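Cyclohexadienyl dehydratase (Synthetic construct, PDB 5JOS) probably dehydrates prephenate and arogenate in phenylalanine biosynthesis, as a reconstructed ancestral enzyme built on a periplasmic binding-protein fold. Local coordinates at residues 28-33 and 69-74; 46-51 and 239-244; 99-104 and 213-218; 142-147 and 177-182. All coordinates share one frame; numbering follows the deposited sequence.

Contact 1: 28-33 and 69-74; sequences GTTGDY and TTWPTL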
loop_
_atom_site.group_PDB
_atom_site.type_symbol
_atom_site.label_atom_id
_atom_site.label_comp_id
_atom_site.label_asym_id
_atom_site.label_seq_id
_atom_site.Cartn_x
_atom_site.Cartn_y
_atom_site.Cartn_z
ATOM N N GLY A 28 -4.856 -6.857 -14.550
ATOM C CA GLY A 28 -5.120 -7.976 -13.731
ATOM C C GLY A 28 -5.391 -7.547 -12.291
ATOM O O GLY A 28 -4.650 -6.773 -11.713
ATOM N N THR A 29 -6.444 -8.080 -11.696
ATOM C CA THR A 29 -6.760 -7.707 -10.308
ATOM C C THR A 29 -7.538 -8.821 -9.620
ATOM O O THR A 29 -8.282 -9.586 -10.282
ATOM C CB THR A 29 -7.460 -6.324 -10.302
ATOM O OG1 THR A 29 -7.299 -5.690 -9.022
ATOM C CG2 THR A 29 -8.940 -6.501 -10.631
ATOM N N THR A 30 -7.413 -8.933 -8.284
ATOM C CA THR A 30 -8.057 -10.067 -7.564
ATOM C C THR A 30 -9.449 -9.788 -7.088
ATOM O O THR A 30 -10.228 -10.719 -6.991
ATOM C CB THR A 30 -7.205 -10.590 -6.400
ATOM O OG1 THR A 30 -7.018 -9.574 -5.390
ATOM C CG2 THR A 30 -5.847 -10.976 -6.946
ATOM N N GLY A 31 -9.820 -8.536 -6.795
ATOM C CA GLY A 31 -11.204 -8.288 -6.327
ATOM C C GLY A 31 -11.523 -8.870 -4.947
ATOM O O GLY A 31 -12.669 -8.955 -4.563
ATOM N N ASP A 32 -10.493 -9.246 -4.197
ATOM C CA ASP A 32 -10.676 -9.832 -2.863
ATOM C C ASP A 32 -9.835 -9.172 -1.788
ATOM O O ASP A 32 -9.574 -9.763 -0.739
ATOM C CB ASP A 32 -10.389 -11.332 -2.929
ATOM C CG ASP A 32 -8.930 -11.648 -3.247
ATOM O OD1 ASP A 32 -8.096 -10.743 -3.263
ATOM O OD2 ASP A 32 -8.612 -12.832 -3.449
ATOM N N TYR A 33 -9.475 -7.920 -2.044
ATOM C CA TYR A 33 -8.543 -7.217 -1.213
ATOM C C TYR A 33 -8.881 -5.745 -0.966
ATOM O O TYR A 33 -8.317 -4.849 -1.614
ATOM C CB TYR A 33 -7.147 -7.341 -1.847
ATOM C CG TYR A 33 -6.003 -6.749 -1.039
ATOM C CD1 TYR A 33 -6.077 -6.511 0.339
ATOM C CD2 TYR A 33 -4.790 -6.471 -1.668
ATOM C CE1 TYR A 33 -4.963 -6.034 1.045
ATOM C CE2 TYR A 33 -3.726 -5.974 -0.986
ATOM C CZ TYR A 33 -3.788 -5.761 0.355
ATOM O OH TYR A 33 -2.629 -5.265 0.936
ATOM N N THR A 69 -7.952 -12.263 -11.694
ATOM C CA THR A 69 -6.912 -13.220 -11.406
ATOM C C THR A 69 -7.052 -13.532 -9.895
ATOM O O THR A 69 -7.907 -12.932 -9.197
ATOM C CB THR A 69 -5.521 -12.669 -11.829
ATOM O OG1 THR A 69 -4.496 -13.674 -11.756
ATOM C CG2 THR A 69 -5.119 -11.591 -10.969
ATOM N N THR A 70 -6.232 -14.449 -9.405
ATOM C CA THR A 70 -6.281 -14.868 -8.006
ATOM C C THR A 70 -4.846 -14.921 -7.492
ATOM O O THR A 70 -3.876 -15.001 -8.285
ATOM C CB THR A 70 -6.845 -16.295 -7.854
ATOM O OG1 THR A 70 -5.876 -17.198 -8.361
ATOM C CG2 THR A 70 -8.193 -16.524 -8.642
ATOM N N TRP A 71 -4.680 -14.950 -6.175
ATOM C CA TRP A 71 -3.322 -14.920 -5.658
ATOM C C TRP A 71 -2.490 -16.127 -6.102
ATOM O O TRP A 71 -1.338 -15.934 -6.412
ATOM C CB TRP A 71 -3.284 -14.676 -4.123
ATOM C CG TRP A 71 -3.895 -13.324 -3.804
ATOM C CD1 TRP A 71 -5.204 -13.079 -3.446
ATOM C CD2 TRP A 71 -3.289 -12.069 -3.968
ATOM N NE1 TRP A 71 -5.400 -11.746 -3.339
ATOM C CE2 TRP A 71 -4.257 -11.096 -3.667
ATOM C CE3 TRP A 71 -2.004 -11.652 -4.324
ATOM C CZ2 TRP A 71 -3.999 -9.768 -3.731
ATOM C CZ3 TRP A 71 -1.775 -10.346 -4.426
ATOM C CH2 TRP A 71 -2.762 -9.396 -4.106
ATOM N N PRO A 72 -3.084 -17.322 -6.180
ATOM C CA PRO A 72 -2.430 -18.521 -6.626
ATOM C C PRO A 72 -2.077 -18.507 -8.100
ATOM O O PRO A 72 -1.206 -19.187 -8.477
ATOM C CB PRO A 72 -3.508 -19.619 -6.414
ATOM C CG PRO A 72 -4.272 -19.096 -5.241
ATOM C CD PRO A 72 -4.410 -17.657 -5.600
ATOM N N THR A 73 -2.735 -17.736 -8.930
ATOM C CA THR A 73 -2.385 -17.744 -10.354
ATOM C C THR A 73 -1.862 -16.408 -10.830
ATOM O O THR A 73 -1.696 -16.189 -12.022
ATOM C CB THR A 73 -3.642 -18.032 -11.177
ATOM O OG1 THR A 73 -4.617 -17.061 -10.837
ATOM C CG2 THR A 73 -4.162 -19.438 -10.889
ATOM N N LEU A 74 -1.605 -15.494 -9.917
ATOM C CA LEU A 74 -1.223 -14.148 -10.322
ATOM C C LEU A 74 0.024 -14.163 -11.199
ATOM O O LEU A 74 0.127 -13.437 -12.200
ATOM C CB LEU A 74 -0.870 -13.375 -9.092
ATOM C CG LEU A 74 -0.424 -11.937 -9.221
ATOM C CD1 LEU A 74 -1.574 -11.083 -9.781
ATOM C CD2 LEU A 74 0.029 -11.363 -7.876
HETATM O O HOH W 1 -7.363 -14.509 -4.998
#
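The neighbouring parallel strands 24-29 and 63-68 of a binding-protein lobe part company at their C-terminal ends, where T29 meets T69 and W71 folds over the turn of T30 and D32. T69 N donates to T29 O (3.0 Å) just past the end of strand 63-68, and T30 CA lies 3.3 Å from T69 O in a CA-H...O contact. T30 CG2 sits over one face of the W71 indole, 3.8 Å from the centroid of the five-membered ring and 20° off its normal, a CH-pi contact. At the ring edge, W71 NE1 donates in plane to the syn lone pair of D32 OD1 (2.9 Å), with carboxylate and indole 9° from coplanar. T30 OG1 donates to D32 OD1 (2.7 Å) from above the carboxylate plane, and a water joins D32 OD2 to W71 N. Y33 CD2 touches W71 CZ2, while Y33 OH is hydrogen-bonded to K209 NZ. An alanine at W71 would probably leave D32 OD1 without its indole donor and open a gap beside T30 CG2 and the Y33 ring. With two protein donors on OD1 and a water on OD2, the carboxylate of the exposed D32 is probably held against rotation and links the loops through W71.

Contact 2: 46-51 and 239-244; sequences TGFDID and KLYEKW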
loop_
_atom_site.group_PDB
_atom_site.type_symbol
_atom_site.label_atom_id
_atom_site.label_comp_id
_atom_site.label_asym_id
_atom_site.label_seq_id
_atom_site.Cartn_x
_atom_site.Cartn_y
_atom_site.Cartn_z
ATOM N N THR A 46 -14.226 -2.091 -7.310
ATOM C CA THR A 46 -14.064 -0.858 -6.581
ATOM C C THR A 46 -12.770 -0.931 -5.763
ATOM O O THR A 46 -12.288 -2.032 -5.434
ATOM C CB THR A 46 -15.318 -0.543 -5.756
ATOM O OG1 THR A 46 -15.161 0.712 -5.125
ATOM C CG2 THR A 46 -15.612 -1.543 -4.627
ATOM N N GLY A 47 -12.202 0.245 -5.494
ATOM C CA GLY A 47 -11.056 0.352 -4.631
ATOM C C GLY A 47 -10.012 1.339 -5.105
ATOM O O GLY A 47 -10.060 1.852 -6.230
ATOM N N PHE A 48 -9.024 1.524 -4.244
ATOM C CA PHE A 48 -7.873 2.371 -4.513
ATOM C C PHE A 48 -7.206 2.126 -5.874
ATOM O O PHE A 48 -7.006 3.063 -6.651
ATOM C CB PHE A 48 -6.884 2.135 -3.350
ATOM C CG PHE A 48 -5.635 3.005 -3.330
ATOM C CD1 PHE A 48 -4.579 2.757 -4.186
ATOM C CD2 PHE A 48 -5.445 3.913 -2.335
ATOM C CE1 PHE A 48 -3.407 3.491 -4.104
ATOM C CE2 PHE A 48 -4.277 4.680 -2.253
ATOM C CZ PHE A 48 -3.265 4.470 -3.147
ATOM N N ASP A 49 -6.820 0.874 -6.163
ATOM C CA ASP A 49 -6.135 0.623 -7.402
ATOM C C ASP A 49 -7.059 0.447 -8.627
ATOM O O ASP A 49 -6.550 0.425 -9.777
ATOM C CB ASP A 49 -5.198 -0.543 -7.283
ATOM C CG ASP A 49 -3.950 -0.191 -6.514
ATOM O OD1 ASP A 49 -3.433 0.954 -6.635
ATOM O OD2 ASP A 49 -3.429 -1.087 -5.798
ATOM N N ILE A 50 -8.371 0.391 -8.379
ATOM C CA ILE A 50 -9.356 0.390 -9.436
ATOM C C ILE A 50 -9.445 1.792 -9.901
ATOM O O ILE A 50 -9.442 2.008 -11.126
ATOM C CB ILE A 50 -10.690 -0.134 -8.980
ATOM C CG1 ILE A 50 -10.558 -1.513 -8.385
ATOM C CG2 ILE A 50 -11.765 -0.080 -10.083
ATOM C CD1 ILE A 50 -10.020 -2.598 -9.277
ATOM N N ASP A 51 -9.476 2.745 -8.950
ATOM C CA ASP A 51 -9.401 4.120 -9.311
ATOM C C ASP A 51 -8.083 4.403 -10.091
ATOM O O ASP A 51 -8.058 5.178 -11.064
ATOM C CB ASP A 51 -9.430 5.016 -8.085
ATOM C CG ASP A 51 -10.765 5.127 -7.456
ATOM O OD1 ASP A 51 -11.737 4.515 -7.946
ATOM O OD2 ASP A 51 -10.876 5.940 -6.492
ATOM N N LYS A 239 -5.044 12.351 -2.414
ATOM C CA LYS A 239 -6.518 12.299 -2.383
ATOM C C LYS A 239 -6.978 10.854 -2.272
ATOM O O LYS A 239 -7.905 10.534 -1.577
ATOM C CB LYS A 239 -7.115 12.904 -3.653
ATOM C CG LYS A 239 -7.531 14.325 -3.460
ATOM C CD LYS A 239 -6.392 15.298 -3.684
ATOM C CE LYS A 239 -6.887 16.466 -4.529
ATOM N NZ LYS A 239 -5.766 17.333 -4.996
ATOM N N LEU A 240 -6.284 9.976 -2.940
ATOM C CA LEU A 240 -6.564 8.570 -2.824
ATOM C C LEU A 240 -6.306 8.016 -1.436
ATOM O O LEU A 240 -7.072 7.178 -0.932
ATOM C CB LEU A 240 -5.707 7.791 -3.820
ATOM C CG LEU A 240 -6.069 7.971 -5.296
ATOM C CD1 LEU A 240 -5.044 7.180 -6.140
ATOM C CD2 LEU A 240 -7.449 7.401 -5.503
ATOM N N TYR A 241 -5.195 8.423 -0.826
ATOM C CA TYR A 241 -4.922 8.028 0.574
ATOM C C TYR A 241 -6.046 8.495 1.468
ATOM O O TYR A 241 -6.577 7.786 2.338
ATOM C CB TYR A 241 -3.632 8.676 1.076
ATOM C CG TYR A 241 -2.357 7.892 0.782
ATOM C CD1 TYR A 241 -2.149 7.323 -0.448
ATOM C CD2 TYR A 241 -1.333 7.768 1.750
ATOM C CE1 TYR A 241 -0.993 6.635 -0.745
ATOM C CE2 TYR A 241 -0.152 7.058 1.453
ATOM C CZ TYR A 241 0.002 6.535 0.197
ATOM O OH TYR A 241 1.134 5.816 -0.154
ATOM N N GLU A 242 -6.457 9.713 1.238
ATOM C CA GLU A 242 -7.502 10.230 2.042
ATOM C C GLU A 242 -8.823 9.446 1.861
ATOM O O GLU A 242 -9.446 8.987 2.836
ATOM C CB GLU A 242 -7.629 11.672 1.661
ATOM C CG GLU A 242 -8.705 12.403 2.329
ATOM C CD GLU A 242 -8.577 13.837 1.903
ATOM O OE1 GLU A 242 -9.447 14.307 1.161
ATOM O OE2 GLU A 242 -7.526 14.442 2.207
ATOM N N LYS A 243 -9.238 9.328 0.612
ATOM C CA LYS A 243 -10.474 8.659 0.253
ATOM C C LYS A 243 -10.495 7.183 0.734
ATOM O O LYS A 243 -11.450 6.742 1.361
ATOM C CB LYS A 243 -10.653 8.714 -1.259
ATOM C CG LYS A 243 -11.866 7.969 -1.774
ATOM C CD LYS A 243 -12.015 8.029 -3.296
ATOM C CE LYS A 243 -13.264 7.236 -3.671
ATOM N NZ LYS A 243 -13.419 6.981 -5.153
ATOM N N TRP A 244 -9.470 6.427 0.418
ATOM C CA TRP A 244 -9.472 4.997 0.685
ATOM C C TRP A 244 -8.821 4.597 2.000
ATOM O O TRP A 244 -9.198 3.626 2.529
ATOM C CB TRP A 244 -8.767 4.243 -0.487
ATOM C CG TRP A 244 -9.500 4.355 -1.761
ATOM C CD1 TRP A 244 -9.199 5.146 -2.797
ATOM C CD2 TRP A 244 -10.733 3.693 -2.091
ATOM N NE1 TRP A 244 -10.126 4.993 -3.800
ATOM C CE2 TRP A 244 -11.091 4.104 -3.371
ATOM C CE3 TRP A 244 -11.555 2.779 -1.402
ATOM C CZ2 TRP A 244 -12.260 3.699 -3.999
ATOM C CZ3 TRP A 244 -12.717 2.347 -2.021
ATOM C CH2 TRP A 244 -13.072 2.820 -3.327
#
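One face of the W244 indole lies against the backbone of G47 and F48, the opposite face carries K243 CE from its own helix, and D51 OD2 and T46 OG1 stand at its edges. This is helix packing within a lobe of the binding-protein fold: helix 236-245 covers the first turn of helix 48-60. G47 CA is 3.6 Å from the centroid of the W244 six-membered ring and 17° off its normal, and F48 N lies over the indole 3.4 Å from W244 CE2. G47, the N-cap residue, has backbone angles that call for glycine. The F48 ring meets Y241 CD1 and W244 CB at its edge and L240 CD1 over a face. With CG anti to its backbone N (chi1 -175°), F48 sends its ring across L240 and up to Y241, with M107 also touching it. A leucine in place of W244 would probably strip D51 of one donor and leave the G47-F48 backbone without its flat cover. W244 NE1 donates to D51 OD2 (3.0 Å) exactly in the indole plane, yet from above the carboxylate plane. The extended K243 chain meets that oxygen tip to tip, K243 NZ forming a salt bridge with D51 OD2 (3.1 Å) on its syn lone pair.

Contact 3: 99-104 and 213-218; sequences KADFSD and MPKGDQ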
loop_
_atom_site.group_PDB
_atom_site.type_symbol
_atom_site.label_atom_id
_atom_site.label_comp_id
_atom_site.label_asym_id
_atom_site.label_seq_id
_atom_site.Cartn_x
_atom_site.Cartn_y
_atom_site.Cartn_z
ATOM N N LYS A 99 10.048 -13.011 -11.215
ATOM C CA LYS A 99 9.316 -13.395 -12.385
ATOM C C LYS A 99 8.604 -12.218 -12.975
ATOM O O LYS A 99 7.853 -12.445 -13.909
ATOM C CB LYS A 99 8.250 -14.438 -12.021
ATOM C CG LYS A 99 8.778 -15.683 -11.264
ATOM C CD LYS A 99 7.830 -15.975 -10.094
ATOM C CE LYS A 99 8.328 -17.028 -9.106
ATOM N NZ LYS A 99 8.258 -18.350 -9.771
ATOM N N ALA A 100 8.780 -11.009 -12.427
ATOM C CA ALA A 100 8.022 -9.818 -12.892
ATOM C C ALA A 100 8.800 -8.557 -12.613
ATOM O O ALA A 100 9.731 -8.568 -11.825
ATOM C CB ALA A 100 6.688 -9.733 -12.214
ATOM N N ASP A 101 8.508 -7.494 -13.333
ATOM C CA ASP A 101 9.095 -6.215 -13.031
ATOM C C ASP A 101 8.022 -5.425 -12.196
ATOM O O ASP A 101 6.824 -5.495 -12.435
ATOM C CB ASP A 101 9.351 -5.414 -14.317
ATOM C CG ASP A 101 10.632 -5.794 -15.090
ATOM O OD1 ASP A 101 11.601 -6.257 -14.445
ATOM O OD2 ASP A 101 10.641 -5.592 -16.362
ATOM N N PHE A 102 8.466 -4.612 -11.271
ATOM C CA PHE A 102 7.589 -3.720 -10.529
ATOM C C PHE A 102 7.873 -2.251 -10.867
ATOM O O PHE A 102 9.023 -1.873 -11.003
ATOM C CB PHE A 102 7.828 -3.957 -9.050
ATOM C CG PHE A 102 7.071 -5.125 -8.497
ATOM C CD1 PHE A 102 5.809 -4.958 -8.016
ATOM C CD2 PHE A 102 7.660 -6.342 -8.383
ATOM C CE1 PHE A 102 5.111 -5.976 -7.434
ATOM C CE2 PHE A 102 6.956 -7.410 -7.825
ATOM C CZ PHE A 102 5.695 -7.225 -7.346
ATOM N N SER A 103 6.818 -1.460 -10.986
ATOM C CA SER A 103 6.898 -0.026 -10.895
ATOM C C SER A 103 7.599 0.426 -9.644
ATOM O O SER A 103 7.684 -0.294 -8.700
ATOM C CB SER A 103 5.483 0.566 -10.877
ATOM O OG SER A 103 4.793 0.447 -9.675
ATOM N N ASP A 104 8.001 1.684 -9.636
ATOM C CA ASP A 104 8.350 2.335 -8.399
ATOM C C ASP A 104 7.155 2.244 -7.418
ATOM O O ASP A 104 6.008 2.075 -7.839
ATOM C CB ASP A 104 8.681 3.806 -8.624
ATOM C CG ASP A 104 9.881 4.002 -9.463
ATOM O OD1 ASP A 104 10.772 3.177 -9.436
ATOM O OD2 ASP A 104 9.934 5.025 -10.127
ATOM N N MET A 213 4.425 -5.818 -13.702
ATOM C CA MET A 213 4.476 -5.882 -15.169
ATOM C C MET A 213 5.312 -7.084 -15.667
ATOM O O MET A 213 6.235 -7.528 -14.953
ATOM C CB MET A 213 5.111 -4.560 -15.719
ATOM C CG MET A 213 4.084 -3.443 -15.764
ATOM S SD MET A 213 4.683 -1.745 -15.973
ATOM C CE MET A 213 5.211 -1.559 -14.326
ATOM N N PRO A 214 5.006 -7.621 -16.853
ATOM C CA PRO A 214 5.872 -8.724 -17.336
ATOM C C PRO A 214 7.264 -8.202 -17.602
ATOM O O PRO A 214 7.459 -7.078 -17.982
ATOM C CB PRO A 214 5.188 -9.205 -18.619
ATOM C CG PRO A 214 4.355 -8.054 -19.053
ATOM C CD PRO A 214 3.929 -7.324 -17.814
ATOM N N LYS A 215 8.252 -8.999 -17.264
ATOM C CA LYS A 215 9.663 -8.675 -17.520
ATOM C C LYS A 215 10.036 -8.349 -18.959
ATOM O O LYS A 215 9.504 -8.898 -19.952
ATOM C CB LYS A 215 10.568 -9.810 -17.049
ATOM C CG LYS A 215 10.991 -9.747 -15.572
ATOM C CD LYS A 215 11.948 -10.918 -15.384
ATOM C CE LYS A 215 13.093 -10.628 -14.458
ATOM N NZ LYS A 215 12.530 -10.322 -13.147
ATOM N N GLY A 216 11.004 -7.463 -19.083
ATOM C CA GLY A 216 11.572 -7.160 -20.431
ATOM C C GLY A 216 10.901 -6.097 -21.269
ATOM O O GLY A 216 11.198 -5.962 -22.442
ATOM N N ASP A 217 9.919 -5.343 -20.747
ATOM C CA ASP A 217 9.433 -4.205 -21.559
ATOM C C ASP A 217 9.742 -2.960 -20.830
ATOM O O ASP A 217 8.865 -2.454 -19.995
ATOM C CB ASP A 217 7.951 -4.289 -21.959
ATOM C CG ASP A 217 7.636 -3.389 -23.212
ATOM O OD1 ASP A 217 7.304 -2.162 -23.105
ATOM O OD2 ASP A 217 7.793 -3.896 -24.356
ATOM N N GLN A 218 10.945 -2.411 -21.073
ATOM C CA GLN A 218 11.273 -1.189 -20.261
ATOM C C GLN A 218 10.405 0.013 -20.680
ATOM O O GLN A 218 10.297 0.961 -19.915
ATOM C CB GLN A 218 12.760 -0.807 -20.206
ATOM C CG GLN A 218 13.619 -1.613 -19.227
ATOM C CD GLN A 218 12.905 -2.316 -18.048
ATOM O OE1 GLN A 218 12.195 -3.367 -18.187
ATOM N NE2 GLN A 218 13.156 -1.793 -16.853
HETATM O O HOH W 2 8.427 -4.628 -17.683
#
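D101 and M213 form an antiparallel hydrogen-bonded pair, the tight part of this contact. M213 N donates to D101 O (2.7 Å), nearly in line with the carbonyl, and D101 N returns the bond to M213 O (2.8 Å). A100 CB closes on that same M213 O at 3.5 Å. The M213 chain bends at chi3 (-77°), which carries its CE to within 3.7 Å of S103 N, and L221 and V224 of helix 218-233 pack against the same side chain. Two short backbone bonds and the packing of M213 make up the inner half.

The solvent side is looser and polar. D101 OD2 accepts a weak bond from G216 N (3.3 Å, 142° at the hydrogen). A water also donates to D101 OD2 (2.8 Å) and to P214 O, though it probably cannot satisfy every acceptor around it together. The aliphatic part of K215 crosses the carboxylate at about a right angle; K215 NZ stays 4.4 Å from D101 OD1, too far for a salt bridge, and makes a weak hydrogen bond to K98 O. At G216 a CB would press on K215 O, which calls for glycine.

Strand 101-102 pairs with the end of strand 205-213 in a three-stranded antiparallel sheet of the binding-protein fold, which a turn joins to helix 218-233, N-capped by D217 OD1 on F220 N.

Contact 4: 142-147 and 177-182; sequences GTNEKF and VMITDT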
loop_
_atom_site.group_PDB
_atom_site.type_symbol
_atom_site.label_atom_id
_atom_site.label_comp_id
_atom_site.label_asym_id
_atom_site.label_seq_id
_atom_site.Cartn_x
_atom_site.Cartn_y
_atom_site.Cartn_z
ATOM N N GLY A 142 6.264 -11.102 19.043
ATOM C CA GLY A 142 6.497 -11.028 17.557
ATOM C C GLY A 142 7.190 -9.719 17.171
ATOM O O GLY A 142 7.915 -9.087 17.962
ATOM N N THR A 143 6.912 -9.276 15.952
ATOM C CA THR A 143 7.562 -8.122 15.385
ATOM C C THR A 143 7.189 -6.787 16.053
ATOM O O THR A 143 8.010 -5.853 16.038
ATOM C CB THR A 143 7.329 -8.119 13.826
ATOM O OG1 THR A 143 5.939 -8.281 13.530
ATOM C CG2 THR A 143 7.970 -9.272 13.256
ATOM N N ASN A 144 5.972 -6.639 16.613
ATOM C CA ASN A 144 5.647 -5.413 17.281
ATOM C C ASN A 144 6.520 -5.240 18.497
ATOM O O ASN A 144 7.105 -4.174 18.685
ATOM C CB ASN A 144 4.169 -5.355 17.656
ATOM C CG ASN A 144 3.285 -5.406 16.456
ATOM O OD1 ASN A 144 3.616 -4.816 15.392
ATOM N ND2 ASN A 144 2.140 -6.091 16.588
ATOM N N GLU A 145 6.630 -6.297 19.321
ATOM C CA GLU A 145 7.427 -6.190 20.477
ATOM C C GLU A 145 8.923 -5.951 20.104
ATOM O O GLU A 145 9.618 -5.046 20.626
ATOM C CB GLU A 145 7.261 -7.454 21.347
ATOM C CG GLU A 145 8.286 -7.376 22.513
ATOM C CD GLU A 145 8.124 -8.437 23.597
ATOM O OE1 GLU A 145 7.504 -9.516 23.344
ATOM O OE2 GLU A 145 8.658 -8.122 24.696
ATOM N N LYS A 146 9.404 -6.744 19.181
ATOM C CA LYS A 146 10.785 -6.595 18.722
ATOM C C LYS A 146 11.074 -5.194 18.103
ATOM O O LYS A 146 12.108 -4.596 18.329
ATOM C CB LYS A 146 11.022 -7.746 17.744
ATOM C CG LYS A 146 12.315 -7.765 16.978
ATOM C CD LYS A 146 12.057 -8.469 15.631
ATOM C CE LYS A 146 13.159 -9.419 15.213
ATOM N NZ LYS A 146 14.506 -8.832 15.399
ATOM N N PHE A 147 10.151 -4.608 17.376
ATOM C CA PHE A 147 10.388 -3.264 16.868
ATOM C C PHE A 147 10.577 -2.286 18.061
ATOM O O PHE A 147 11.451 -1.384 18.076
ATOM C CB PHE A 147 9.183 -2.775 16.029
ATOM C CG PHE A 147 9.369 -1.419 15.482
ATOM C CD1 PHE A 147 9.023 -0.299 16.240
ATOM C CD2 PHE A 147 9.893 -1.240 14.196
ATOM C CE1 PHE A 147 9.227 0.990 15.734
ATOM C CE2 PHE A 147 10.098 0.046 13.709
ATOM C CZ PHE A 147 9.738 1.150 14.460
ATOM N N VAL A 177 0.992 5.075 22.536
ATOM C CA VAL A 177 1.318 4.645 21.162
ATOM C C VAL A 177 1.281 3.132 21.086
ATOM O O VAL A 177 2.018 2.462 21.813
ATOM C CB VAL A 177 2.749 5.038 20.806
ATOM C CG1 VAL A 177 3.104 4.537 19.390
ATOM C CG2 VAL A 177 3.013 6.559 20.932
ATOM N N MET A 178 0.453 2.582 20.178
ATOM C CA MET A 178 0.430 1.153 19.921
ATOM C C MET A 178 1.215 0.925 18.650
ATOM O O MET A 178 0.995 1.644 17.697
ATOM C CB MET A 178 -1.016 0.657 19.752
ATOM C CG MET A 178 -1.055 -0.807 19.347
ATOM S SD MET A 178 -2.790 -1.179 19.064
ATOM C CE MET A 178 -2.601 -2.851 18.452
ATOM N N ILE A 179 2.177 -0.012 18.675
ATOM C CA ILE A 179 2.909 -0.439 17.501
ATOM C C ILE A 179 2.263 -1.641 16.940
ATOM O O ILE A 179 2.094 -2.618 17.659
ATOM C CB ILE A 179 4.375 -0.831 17.798
ATOM C CG1 ILE A 179 5.060 0.325 18.456
ATOM C CG2 ILE A 179 5.110 -1.255 16.567
ATOM C CD1 ILE A 179 5.165 1.596 17.629
ATOM N N THR A 180 1.885 -1.552 15.645
ATOM C CA THR A 180 1.213 -2.649 14.990
ATOM C C THR A 180 1.452 -2.564 13.486
ATOM O O THR A 180 1.897 -1.532 13.006
ATOM C CB THR A 180 -0.277 -2.600 15.353
ATOM O OG1 THR A 180 -0.941 -3.747 14.862
ATOM C CG2 THR A 180 -0.907 -1.421 14.800
ATOM N N ASP A 181 1.123 -3.623 12.740
ATOM C CA ASP A 181 1.130 -3.534 11.270
ATOM C C ASP A 181 0.290 -2.407 10.733
ATOM O O ASP A 181 -0.769 -2.106 11.273
ATOM C CB ASP A 181 0.645 -4.814 10.601
ATOM C CG ASP A 181 1.598 -5.971 10.800
ATOM O OD1 ASP A 181 2.796 -5.798 10.962
ATOM O OD2 ASP A 181 1.133 -7.080 10.797
ATOM N N THR A 182 0.729 -1.862 9.597
ATOM C CA THR A 182 0.092 -0.743 8.976
ATOM C C THR A 182 -1.425 -0.997 8.781
ATOM O O THR A 182 -2.271 -0.129 9.128
ATOM C CB THR A 182 0.742 -0.384 7.680
ATOM O OG1 THR A 182 2.098 -0.058 7.967
ATOM C CG2 THR A 182 0.032 0.793 7.031
HETATM O O HOH W 3 0.404 -6.366 14.109
#
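The N144 carboxamide lies against the backbone of I179 and T180: N144 CG is 3.3 Å from I179 O, and N144 OD1 is 3.3 Å from T180 CA. No direct hydrogen bond crosses between the segments. Instead one water accepts from N144 ND2 (3.0 Å) and from D181 N (3.1 Å), joining helix to strand end. One turn on, F147 CD1 touches I179 CG2 at 4.0 Å, the two side chains crossing at about a right angle. F147 has CG anti to its backbone N (chi1 -180°), which turns the ring toward the strand; F204, and H151 of its own helix, also meet it.

The next shell sets the amide's orientation. K111 NZ bonds N144 OD1 and T143 OG1 and forms a salt bridge with D181 OD1, while N139 OD1 accepts from N144 ND2. This lysine probably offsets the negative charge of D181. A citrate, probably from the crystallisation liquor, is hydrogen-bonded to T143 OG1.

The axes of helix 143-147 and strand 177-181 approach to 7.7 Å at 128°. The strand runs between 135-138 and 111-116 in a five-stranded mixed sheet; I179 packs on V136 and V138, M178 on helix 166-171.

Contact 4 is the buried one; contacts 1, 2 and 3 are only partly so. Contacts 1 and 2 touch directly: T29 OG1 of strand 24-29 lies 4.1 Å from I50 CD1 of helix 48-60. Contact 1 ends at helix 74-79, whose L78 touches A100 and P214 of contact 3. Contacts 1 and 2 both use an indole N-H given to an aspartate at the ring edge, but the carboxylate is nearly coplanar with the ring in contact 1 and steeply turned in contact 2, where a lysine also joins it. Contact 3 depends on backbone pairing, with its aspartate held weakly at the surface. Contact 4 relies on packing, a water and a lysine from outside.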